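Local coordinates for SeviL (Septifer virgatus, PDB 6LF1), which is a mussel lectin of the beta-trefoil fold that probably binds carbohydrate chains on cell-surface glycans such as ganglio-series oligosaccharides, at residues A[15-20]-A[123-128]; A[9-14]-A[44-49]; A[64-69]-A[79-84]. All coordinates share one frame; numbering follows the deposited sequence.

Interaction 1 (A[15-20]-A[123-128]); sequences QNRENG and SEKWIL
Asn16 OD1 is gripped twice: it accepts from Glu18 N at 2.9 Å, in its carbonyl plane on a lone pair, which closes an Asx turn where strand 12-16 ends, and from water 1 at 2.8 Å, which in turn accepts from Lys125 N and so ties the turn to the facing chain. The other half of the amide works across the contact: Asn16 ND2 donates to Ser123 O at 2.9 Å from above that carbonyl's plane, while the acceptor stays close to the plane of the Asn16 amide. CG of Asn16 lies anti to the backbone N (chi1 -161°), which carries the amide over the Trp126 indole almost at right angles to it. ND2 sits 3.3 Å above the ring plane, toward the rim, and CB makes a CH-pi contact with the six-membered ring; Trp126 NE1 is bound to Leu107 O. Antiparallel pairing of Gln15 with Ile127 supplies two backbone bonds, the shorter from Ile127 N to Gln15 O at 2.8 Å, and Arg17 N reaches Lys125 O. Lys125 NZ forms a salt bridge with Asp92, and Gln15 OE1 bonds Gln15 NE2 of the second subunit. One primary amide thus joins the turn, the carbonyl of Ser123 and an aromatic face, and its bonds on OD1 and ND2 would hold its rotation over the indole.

Interaction 2 (A[9-14]-A[44-49]); sequences IGKCYI and IWSFQK
Four backbone hydrogen bonds join Gly10 to Phe47 and Cys12 to Trp45, an antiparallel pairing within the beta-trefoil fold; the shortest runs from Trp45 N to Cys12 O at 2.7 Å. Between these hydrogen-bonded pairs lies the non-hydrogen-bonded pair Lys11-Ser46, where Lys11 CA lies 3.1 Å from Trp45 O in a CA-H...O contact, so this carbonyl receives a C-H as well as the N-H of Cys12. The chain turns a corner at Lys11, and beyond it strand segment 12-14 runs at 98° to strand 45-49.

Side chains then divide over the two faces. With Cys12, Trp45 and Phe47 on one face, Cys12 SG rests on Phe47 CB at 3.8 Å. Ile14 follows beyond the corner, its CG1 anti to the carbonyl carbon (chi1 -60°) and CD1 carried out over the five-membered ring of Trp45 in a CH-pi contact. Near the start of the segment, Ile9 CD1 meets the edge of the Phe47 ring. Ile44 CG1 lies over the face of Tyr13, 4.0 Å from its ring centre, and the CG2 branch of Ile44 lies across Lys11 CB.

Outside the pair, Trp45 NE1 is held by Ala23 O, Phe47 stacks on Tyr56, and Tyr13 meets Phe129. Ile14 also packs on Trp126 and Leu128, so the aromatic and aliphatic groups of this face continue into the interior of the chain. The Lys11-Ser46 face carries polar ends: the lysine chain, bent at chi2 (-83°) and again at chi4, curls its ammonium round to water 2, which accepts from Lys11 NZ at 2.9 Å and lies 2.8 Å from Ser46 OG.

Interaction 3 (A[64-69]-A[79-84]); sequences FLQYNG and QDTTLW
Phe64 CB packs on Thr82 CG2 at 3.7 Å, the first step in joining strand 63-67 of the beta-trefoil to the 3-10 turn 80-82. Leu65 O is the polar hub. Trp84 NE1 donates to Leu65 O at 3.0 Å with a straight bond (179°), the oxygen lying in the indole plane while the N-H comes from above the carbonyl plane. Thr82 CA points its hydrogen at the same oxygen, and water 3 lies between Leu65 O and Thr82 O. Gln66 runs alongside Thr81: CG falls between the backbone N and the carbonyl carbon (chi1 70°), and the extended chain presents Gln66 OE1 to the hydroxyl donor Thr81 OG1 at 2.8 Å, with NE2 held by Met74 O. Tyr67 N makes a weak bond to Thr81 O, which also accepts from Asn100, and Tyr67 CB touches Trp84 CH2. With Trp84 replaced by an alanine, Leu65 O would probably lose its indole donor and a gap open beside Leu65 CD2 and Tyr67 CB. Beyond the strand the chain folds back over the tyrosine, placing Gly69 N 3.5 Å above the Tyr67 ring plane, over its centre.

In the fold
Interactions 1 and 2 share strand 12-16: it pairs with strand 126-130, and the chain around the corner, Gly10 to Cys12, pairs with strand 45-49. They touch where Leu128 and Trp126 meet Phe47 and Ile14, Leu128 CD2 lying 3.6 Å from Phe47 CD1. All three contacts are partly buried. Interaction 1 also faces the second subunit and adds a side-chain amide and a bridging water to its backbone bonds; interaction 2 is a longer pairing with an apolar inner face and polar ends outside. Interaction 3, about 20 Å from interaction 1 between centres and across the chain's centre, uses mostly side-chain bonds between strand and turn; its strand 63-67 shares a sheet with strand 45-49.

Interaction 1 (A[15-20]-A[123-128])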
loop_
_atom_site.group_PDB
_atom_site.type_symbol
_atom_site.label_atom_id
_atom_site.label_comp_id
_atom_site.label_asym_id
_atom_site.label_seq_id
_atom_site.Cartn_x
_atom_site.Cartn_y
_atom_site.Cartn_z
ATOM N N GLN A 15 3.672 5.172 -1.331
ATOM C CA GLN A 15 4.166 4.026 -2.079
ATOM C C GLN A 15 4.160 4.323 -3.576
ATOM O O GLN A 15 3.240 4.966 -4.091
ATOM C CB GLN A 15 3.314 2.804 -1.762
ATOM C CG GLN A 15 3.729 1.548 -2.506
ATOM C CD GLN A 15 3.084 0.316 -1.904
ATOM O OE1 GLN A 15 3.234 0.055 -0.712
ATOM N NE2 GLN A 15 2.343 -0.434 -2.716
ATOM N N ASN A 16 5.189 3.839 -4.264
ATOM C CA ASN A 16 5.413 4.152 -5.670
ATOM C C ASN A 16 4.769 3.101 -6.565
ATOM O O ASN A 16 4.907 1.899 -6.324
ATOM C CB ASN A 16 6.907 4.232 -5.970
ATOM C CG ASN A 16 7.198 4.995 -7.254
ATOM O OD1 ASN A 16 7.061 4.459 -8.356
ATOM N ND2 ASN A 16 7.588 6.256 -7.116
ATOM N N ARG A 17 4.074 3.566 -7.615
ATOM C CA ARG A 17 3.414 2.633 -8.531
ATOM C C ARG A 17 4.406 1.728 -9.254
ATOM O O ARG A 17 4.080 0.570 -9.559
ATOM C CB ARG A 17 2.566 3.390 -9.565
ATOM C CG ARG A 17 1.521 2.496 -10.247
ATOM C CD ARG A 17 0.628 3.282 -11.225
ATOM N NE ARG A 17 -0.503 2.467 -11.686
ATOM C CZ ARG A 17 -0.415 1.516 -12.615
ATOM N NH1 ARG A 17 0.753 1.256 -13.194
ATOM N NH2 ARG A 17 -1.496 0.821 -12.965
ATOM N N GLU A 18 5.615 2.223 -9.547
ATOM C CA GLU A 18 6.502 1.486 -10.444
ATOM C C GLU A 18 7.091 0.244 -9.785
ATOM O O GLU A 18 7.294 -0.769 -10.459
ATOM C CB GLU A 18 7.630 2.386 -10.949
ATOM C CG GLU A 18 8.673 1.622 -11.778
ATOM C CD GLU A 18 9.528 2.527 -12.635
ATOM O OE1 GLU A 18 9.205 3.731 -12.730
ATOM O OE2 GLU A 18 10.519 2.029 -13.214
ATOM N N ASN A 19 7.356 0.282 -8.477
ATOM C CA ASN A 19 8.020 -0.835 -7.823
ATOM C C ASN A 19 7.370 -1.250 -6.509
ATOM O O ASN A 19 7.903 -2.137 -5.821
ATOM C CB ASN A 19 9.506 -0.507 -7.580
ATOM C CG ASN A 19 9.703 0.671 -6.638
ATOM O OD1 ASN A 19 8.744 1.343 -6.250
ATOM N ND2 ASN A 19 10.955 0.928 -6.270
ATOM N N GLY A 20 6.246 -0.645 -6.143
ATOM C CA GLY A 20 5.641 -0.919 -4.863
ATOM C C GLY A 20 6.460 -0.482 -3.673
ATOM O O GLY A 20 6.113 -0.844 -2.540
ATOM N N SER A 123 8.430 7.213 -12.964
ATOM C CA SER A 123 8.760 6.786 -11.613
ATOM C C SER A 123 8.287 7.771 -10.548
ATOM O O SER A 123 8.729 7.687 -9.398
ATOM C CB SER A 123 10.266 6.563 -11.491
ATOM O OG SER A 123 10.964 7.678 -12.015
ATOM N N GLU A 124 7.391 8.693 -10.902
ATOM C CA GLU A 124 6.984 9.768 -10.006
ATOM C C GLU A 124 5.567 9.600 -9.467
ATOM O O GLU A 124 5.014 10.550 -8.900
ATOM C CB GLU A 124 7.112 11.115 -10.720
ATOM C CG GLU A 124 8.529 11.485 -11.068
ATOM C CD GLU A 124 8.577 12.590 -12.096
ATOM O OE1 GLU A 124 7.522 12.877 -12.689
ATOM O OE2 GLU A 124 9.662 13.167 -12.303
ATOM N N LYS A 125 4.971 8.419 -9.606
ATOM C CA LYS A 125 3.574 8.203 -9.253
ATOM C C LYS A 125 3.488 7.573 -7.868
ATOM O O LYS A 125 3.994 6.464 -7.664
ATOM C CB LYS A 125 2.884 7.303 -10.278
ATOM C CG LYS A 125 3.077 7.742 -11.722
ATOM C CD LYS A 125 2.558 6.675 -12.658
ATOM C CE LYS A 125 2.816 7.022 -14.104
ATOM N NZ LYS A 125 2.225 5.978 -14.976
ATOM N N TRP A 126 2.837 8.262 -6.939
ATOM C CA TRP A 126 2.722 7.803 -5.557
ATOM C C TRP A 126 1.266 7.609 -5.150
ATOM O O TRP A 126 0.398 8.413 -5.499
ATOM C CB TRP A 126 3.380 8.803 -4.590
ATOM C CG TRP A 126 4.824 9.108 -4.926
ATOM C CD1 TRP A 126 5.283 10.102 -5.755
ATOM C CD2 TRP A 126 5.989 8.413 -4.451
ATOM N NE1 TRP A 126 6.660 10.062 -5.827
ATOM C CE2 TRP A 126 7.118 9.040 -5.032
ATOM C CE3 TRP A 126 6.190 7.332 -3.580
ATOM C CZ2 TRP A 126 8.426 8.615 -4.778
ATOM C CZ3 TRP A 126 7.498 6.913 -3.328
ATOM C CH2 TRP A 126 8.593 7.560 -3.920
ATOM N N ILE A 127 1.003 6.553 -4.379
ATOM C CA ILE A 127 -0.280 6.384 -3.705
ATOM C C ILE A 127 -0.055 6.585 -2.215
ATOM O O ILE A 127 0.851 5.982 -1.619
ATOM C CB ILE A 127 -0.936 5.022 -4.010
ATOM C CG1 ILE A 127 -2.307 4.922 -3.332
ATOM C CG2 ILE A 127 -0.037 3.839 -3.599
ATOM C CD1 ILE A 127 -3.161 3.763 -3.848
ATOM N N LEU A 128 -0.858 7.454 -1.623
ATOM C CA LEU A 128 -0.760 7.801 -0.210
ATOM C C LEU A 128 -1.965 7.175 0.470
ATOM O O LEU A 128 -3.083 7.681 0.348
ATOM C CB LEU A 128 -0.724 9.314 -0.015
ATOM C CG LEU A 128 0.515 10.022 -0.571
ATOM C CD1 LEU A 128 0.376 10.347 -2.054
ATOM C CD2 LEU A 128 0.806 11.279 0.233
HETATM O O HOH W 1 5.811 5.712 -10.540
#

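Interaction 2 (A[9-14]-A[44-49])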
loop_
_atom_site.group_PDB
_atom_site.type_symbol
_atom_site.label_atom_id
_atom_site.label_comp_id
_atom_site.label_asym_id
_atom_site.label_seq_id
_atom_site.Cartn_x
_atom_site.Cartn_y
_atom_site.Cartn_z
ATOM N N ILE A 9 -5.434 12.485 4.814
ATOM C CA ILE A 9 -4.847 13.404 5.788
ATOM C C ILE A 9 -4.668 12.650 7.100
ATOM O O ILE A 9 -5.619 12.048 7.608
ATOM C CB ILE A 9 -5.710 14.661 6.006
ATOM C CG1 ILE A 9 -5.736 15.530 4.748
ATOM C CG2 ILE A 9 -5.191 15.466 7.194
ATOM C CD1 ILE A 9 -4.386 16.099 4.372
ATOM N N GLY A 10 -3.455 12.695 7.653
ATOM C CA GLY A 10 -3.100 11.907 8.813
ATOM C C GLY A 10 -2.004 10.909 8.480
ATOM O O GLY A 10 -1.210 11.125 7.557
ATOM N N LYS A 11 -2.000 9.794 9.212
ATOM C CA LYS A 11 -0.951 8.791 9.071
ATOM C C LYS A 11 -1.165 7.951 7.812
ATOM O O LYS A 11 -2.247 7.395 7.603
ATOM C CB LYS A 11 -0.909 7.879 10.299
ATOM C CG LYS A 11 -0.672 8.595 11.631
ATOM C CD LYS A 11 0.810 8.854 11.883
ATOM C CE LYS A 11 1.036 9.466 13.258
ATOM N NZ LYS A 11 0.297 10.750 13.387
ATOM N N CYS A 12 -0.109 7.814 7.007
ATOM C CA CYS A 12 -0.226 7.159 5.709
ATOM C C CYS A 12 1.106 6.549 5.281
ATOM O O CYS A 12 2.179 6.954 5.730
ATOM C CB CYS A 12 -0.691 8.146 4.637
ATOM S SG CYS A 12 0.458 9.531 4.423
ATOM N N TYR A 13 1.024 5.565 4.393
ATOM C CA TYR A 13 2.196 5.112 3.655
ATOM C C TYR A 13 2.262 5.890 2.350
ATOM O O TYR A 13 1.249 6.372 1.857
ATOM C CB TYR A 13 2.128 3.614 3.355
ATOM C CG TYR A 13 2.148 2.711 4.579
ATOM C CD1 TYR A 13 0.973 2.383 5.241
ATOM C CD2 TYR A 13 3.336 2.152 5.024
ATOM C CE1 TYR A 13 0.984 1.540 6.344
ATOM C CE2 TYR A 13 3.370 1.320 6.136
ATOM C CZ TYR A 13 2.190 1.014 6.785
ATOM O OH TYR A 13 2.215 0.177 7.875
ATOM N N ILE A 14 3.458 6.017 1.798
ATOM C CA ILE A 14 3.669 6.735 0.542
ATOM C C ILE A 14 4.406 5.776 -0.388
ATOM O O ILE A 14 5.619 5.587 -0.268
ATOM C CB ILE A 14 4.435 8.047 0.748
ATOM C CG1 ILE A 14 3.640 8.945 1.697
ATOM C CG2 ILE A 14 4.657 8.749 -0.588
ATOM C CD1 ILE A 14 4.290 10.277 2.017
ATOM N N ILE A 44 5.596 5.008 7.886
ATOM C CA ILE A 44 4.336 5.687 8.176
ATOM C C ILE A 44 4.601 7.175 8.370
ATOM O O ILE A 44 5.326 7.577 9.293
ATOM C CB ILE A 44 3.647 5.080 9.407
ATOM C CG1 ILE A 44 3.316 3.604 9.148
ATOM C CG2 ILE A 44 2.395 5.871 9.772
ATOM C CD1 ILE A 44 2.758 2.899 10.381
ATOM N N TRP A 45 3.972 7.991 7.530
ATOM C CA TRP A 45 4.182 9.430 7.486
ATOM C C TRP A 45 2.936 10.154 7.973
ATOM O O TRP A 45 1.837 9.600 7.985
ATOM C CB TRP A 45 4.520 9.881 6.058
ATOM C CG TRP A 45 5.777 9.285 5.513
ATOM C CD1 TRP A 45 5.940 8.021 4.990
ATOM C CD2 TRP A 45 7.057 9.920 5.430
ATOM N NE1 TRP A 45 7.245 7.842 4.594
ATOM C CE2 TRP A 45 7.950 8.991 4.854
ATOM C CE3 TRP A 45 7.541 11.185 5.802
ATOM C CZ2 TRP A 45 9.294 9.285 4.629
ATOM C CZ3 TRP A 45 8.877 11.481 5.573
ATOM C CH2 TRP A 45 9.741 10.537 4.987
ATOM N N SER A 46 3.120 11.411 8.379
ATOM C CA SER A 46 2.008 12.298 8.695
ATOM C C SER A 46 1.839 13.268 7.533
ATOM O O SER A 46 2.720 14.088 7.260
ATOM C CB SER A 46 2.249 13.032 10.013
ATOM O OG SER A 46 1.127 13.827 10.340
ATOM N N PHE A 47 0.722 13.152 6.833
ATOM C CA PHE A 47 0.408 14.026 5.713
ATOM C C PHE A 47 -0.560 15.088 6.209
ATOM O O PHE A 47 -1.688 14.766 6.596
ATOM C CB PHE A 47 -0.203 13.224 4.567
ATOM C CG PHE A 47 -0.236 13.955 3.274
ATOM C CD1 PHE A 47 0.903 14.053 2.496
ATOM C CD2 PHE A 47 -1.406 14.546 2.829
ATOM C CE1 PHE A 47 0.880 14.728 1.297
ATOM C CE2 PHE A 47 -1.434 15.220 1.626
ATOM C CZ PHE A 47 -0.294 15.309 0.861
ATOM N N GLN A 48 -0.126 16.350 6.206
ATOM C CA GLN A 48 -0.898 17.418 6.819
ATOM C C GLN A 48 -1.013 18.610 5.878
ATOM O O GLN A 48 -0.162 18.827 5.013
ATOM C CB GLN A 48 -0.262 17.863 8.143
ATOM C CG GLN A 48 -0.162 16.761 9.194
ATOM C CD GLN A 48 -1.528 16.238 9.631
ATOM O OE1 GLN A 48 -2.544 16.919 9.485
ATOM N NE2 GLN A 48 -1.553 15.022 10.168
ATOM N N LYS A 49 -2.087 19.377 6.044
ATOM C CA LYS A 49 -2.187 20.647 5.341
ATOM C C LYS A 49 -1.153 21.611 5.904
ATOM O O LYS A 49 -0.896 21.632 7.108
ATOM C CB LYS A 49 -3.596 21.239 5.478
ATOM C CG LYS A 49 -4.690 20.454 4.750
ATOM C CD LYS A 49 -6.047 21.152 4.857
ATOM C CE LYS A 49 -7.173 20.298 4.279
ATOM N NZ LYS A 49 -8.529 20.851 4.589
HETATM O O HOH W 2 -1.038 12.654 11.687
#

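Interaction 3 (A[64-69]-A[79-84])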
loop_
_atom_site.group_PDB
_atom_site.type_symbol
_atom_site.label_atom_id
_atom_site.label_comp_id
_atom_site.label_asym_id
_atom_site.label_seq_id
_atom_site.Cartn_x
_atom_site.Cartn_y
_atom_site.Cartn_z
ATOM N N PHE A 64 10.344 17.049 8.665
ATOM C CA PHE A 64 9.568 17.286 7.452
ATOM C C PHE A 64 10.395 17.001 6.209
ATOM O O PHE A 64 11.551 17.410 6.118
ATOM C CB PHE A 64 9.074 18.734 7.377
ATOM C CG PHE A 64 8.219 19.137 8.528
ATOM C CD1 PHE A 64 6.866 18.845 8.535
ATOM C CD2 PHE A 64 8.767 19.796 9.613
ATOM C CE1 PHE A 64 6.073 19.212 9.597
ATOM C CE2 PHE A 64 7.979 20.163 10.676
ATOM C CZ PHE A 64 6.629 19.870 10.672
ATOM N N LEU A 65 9.776 16.345 5.228
ATOM C CA LEU A 65 10.445 16.065 3.964
ATOM C C LEU A 65 10.623 17.345 3.154
ATOM O O LEU A 65 9.669 18.098 2.940
ATOM C CB LEU A 65 9.635 15.043 3.160
ATOM C CG LEU A 65 10.289 14.523 1.879
ATOM C CD1 LEU A 65 11.421 13.565 2.212
ATOM C CD2 LEU A 65 9.264 13.838 0.983
ATOM N N GLN A 66 11.847 17.602 2.704
ATOM C CA GLN A 66 12.137 18.818 1.959
ATOM C C GLN A 66 12.996 18.500 0.742
ATOM O O GLN A 66 13.600 17.428 0.622
ATOM C CB GLN A 66 12.846 19.857 2.842
ATOM C CG GLN A 66 14.261 19.464 3.205
ATOM C CD GLN A 66 15.114 20.637 3.692
ATOM O OE1 GLN A 66 15.108 21.719 3.099
ATOM N NE2 GLN A 66 15.845 20.423 4.779
ATOM N N TYR A 67 13.064 19.468 -0.163
ATOM C CA TYR A 67 13.969 19.422 -1.302
ATOM C C TYR A 67 14.637 20.781 -1.412
ATOM O O TYR A 67 13.949 21.798 -1.516
ATOM C CB TYR A 67 13.228 19.081 -2.591
ATOM C CG TYR A 67 14.123 19.102 -3.808
ATOM C CD1 TYR A 67 15.247 18.282 -3.885
ATOM C CD2 TYR A 67 13.847 19.937 -4.882
ATOM C CE1 TYR A 67 16.064 18.298 -4.996
ATOM C CE2 TYR A 67 14.661 19.957 -6.002
ATOM C CZ TYR A 67 15.770 19.136 -6.045
ATOM O OH TYR A 67 16.585 19.154 -7.150
ATOM N N ASN A 68 15.970 20.805 -1.380
ATOM C CA ASN A 68 16.695 22.066 -1.318
ATOM C C ASN A 68 17.302 22.468 -2.658
ATOM O O ASN A 68 18.206 23.309 -2.694
ATOM C CB ASN A 68 17.777 21.995 -0.235
ATOM C CG ASN A 68 18.903 21.038 -0.592
ATOM O OD1 ASN A 68 18.904 20.427 -1.660
ATOM N ND2 ASN A 68 19.882 20.926 0.302
ATOM N N GLY A 69 16.833 21.881 -3.759
ATOM C CA GLY A 69 17.405 22.119 -5.066
ATOM C C GLY A 69 18.583 21.235 -5.415
ATOM O O GLY A 69 19.014 21.232 -6.581
ATOM N N GLN A 79 10.163 24.700 6.847
ATOM C CA GLN A 79 10.624 25.721 5.923
ATOM C C GLN A 79 9.793 25.683 4.644
ATOM O O GLN A 79 9.054 24.733 4.381
ATOM C CB GLN A 79 12.100 25.514 5.582
ATOM C CG GLN A 79 13.001 25.216 6.754
ATOM C CD GLN A 79 14.433 24.971 6.318
ATOM O OE1 GLN A 79 15.090 25.866 5.779
ATOM N NE2 GLN A 79 14.923 23.751 6.535
ATOM N N ASP A 80 9.930 26.737 3.830
ATOM C CA ASP A 80 9.244 26.776 2.538
ATOM C C ASP A 80 9.569 25.556 1.688
ATOM O O ASP A 80 8.723 25.097 0.910
ATOM C CB ASP A 80 9.622 28.040 1.764
ATOM C CG ASP A 80 8.989 29.289 2.334
ATOM O OD1 ASP A 80 8.243 29.182 3.332
ATOM O OD2 ASP A 80 9.238 30.384 1.777
ATOM N N THR A 81 10.788 25.030 1.812
ATOM C CA THR A 81 11.213 23.871 1.033
ATOM C C THR A 81 10.483 22.591 1.425
ATOM O O THR A 81 10.654 21.575 0.742
ATOM C CB THR A 81 12.724 23.652 1.186
ATOM O OG1 THR A 81 13.062 23.545 2.575
ATOM C CG2 THR A 81 13.490 24.796 0.589
ATOM N N THR A 82 9.706 22.611 2.503
ATOM C CA THR A 82 8.940 21.448 2.931
ATOM C C THR A 82 7.532 21.427 2.350
ATOM O O THR A 82 6.748 20.546 2.716
ATOM C CB THR A 82 8.855 21.377 4.470
ATOM O OG1 THR A 82 8.074 22.462 4.984
ATOM C CG2 THR A 82 10.233 21.412 5.103
ATOM N N LEU A 83 7.191 22.365 1.465
ATOM C CA LEU A 83 5.837 22.458 0.928
ATOM C C LEU A 83 5.721 21.682 -0.379
ATOM O O LEU A 83 6.533 21.861 -1.289
ATOM C CB LEU A 83 5.441 23.919 0.712
ATOM C CG LEU A 83 5.441 24.814 1.955
ATOM C CD1 LEU A 83 4.938 26.207 1.600
ATOM C CD2 LEU A 83 4.602 24.221 3.061
ATOM N N TRP A 84 4.688 20.836 -0.471
ATOM C CA TRP A 84 4.454 19.955 -1.607
ATOM C C TRP A 84 3.014 20.090 -2.068
ATOM O O TRP A 84 2.104 20.189 -1.242
ATOM C CB TRP A 84 4.717 18.483 -1.248
ATOM C CG TRP A 84 6.115 18.219 -0.778
ATOM C CD1 TRP A 84 6.587 18.342 0.498
ATOM C CD2 TRP A 84 7.226 17.808 -1.580
ATOM N NE1 TRP A 84 7.925 18.031 0.537
ATOM C CE2 TRP A 84 8.340 17.698 -0.725
ATOM C CE3 TRP A 84 7.388 17.518 -2.943
ATOM C CZ2 TRP A 84 9.598 17.305 -1.185
ATOM C CZ3 TRP A 84 8.633 17.129 -3.395
ATOM C CH2 TRP A 84 9.725 17.031 -2.517
HETATM O O HOH W 3 7.178 18.322 4.134
#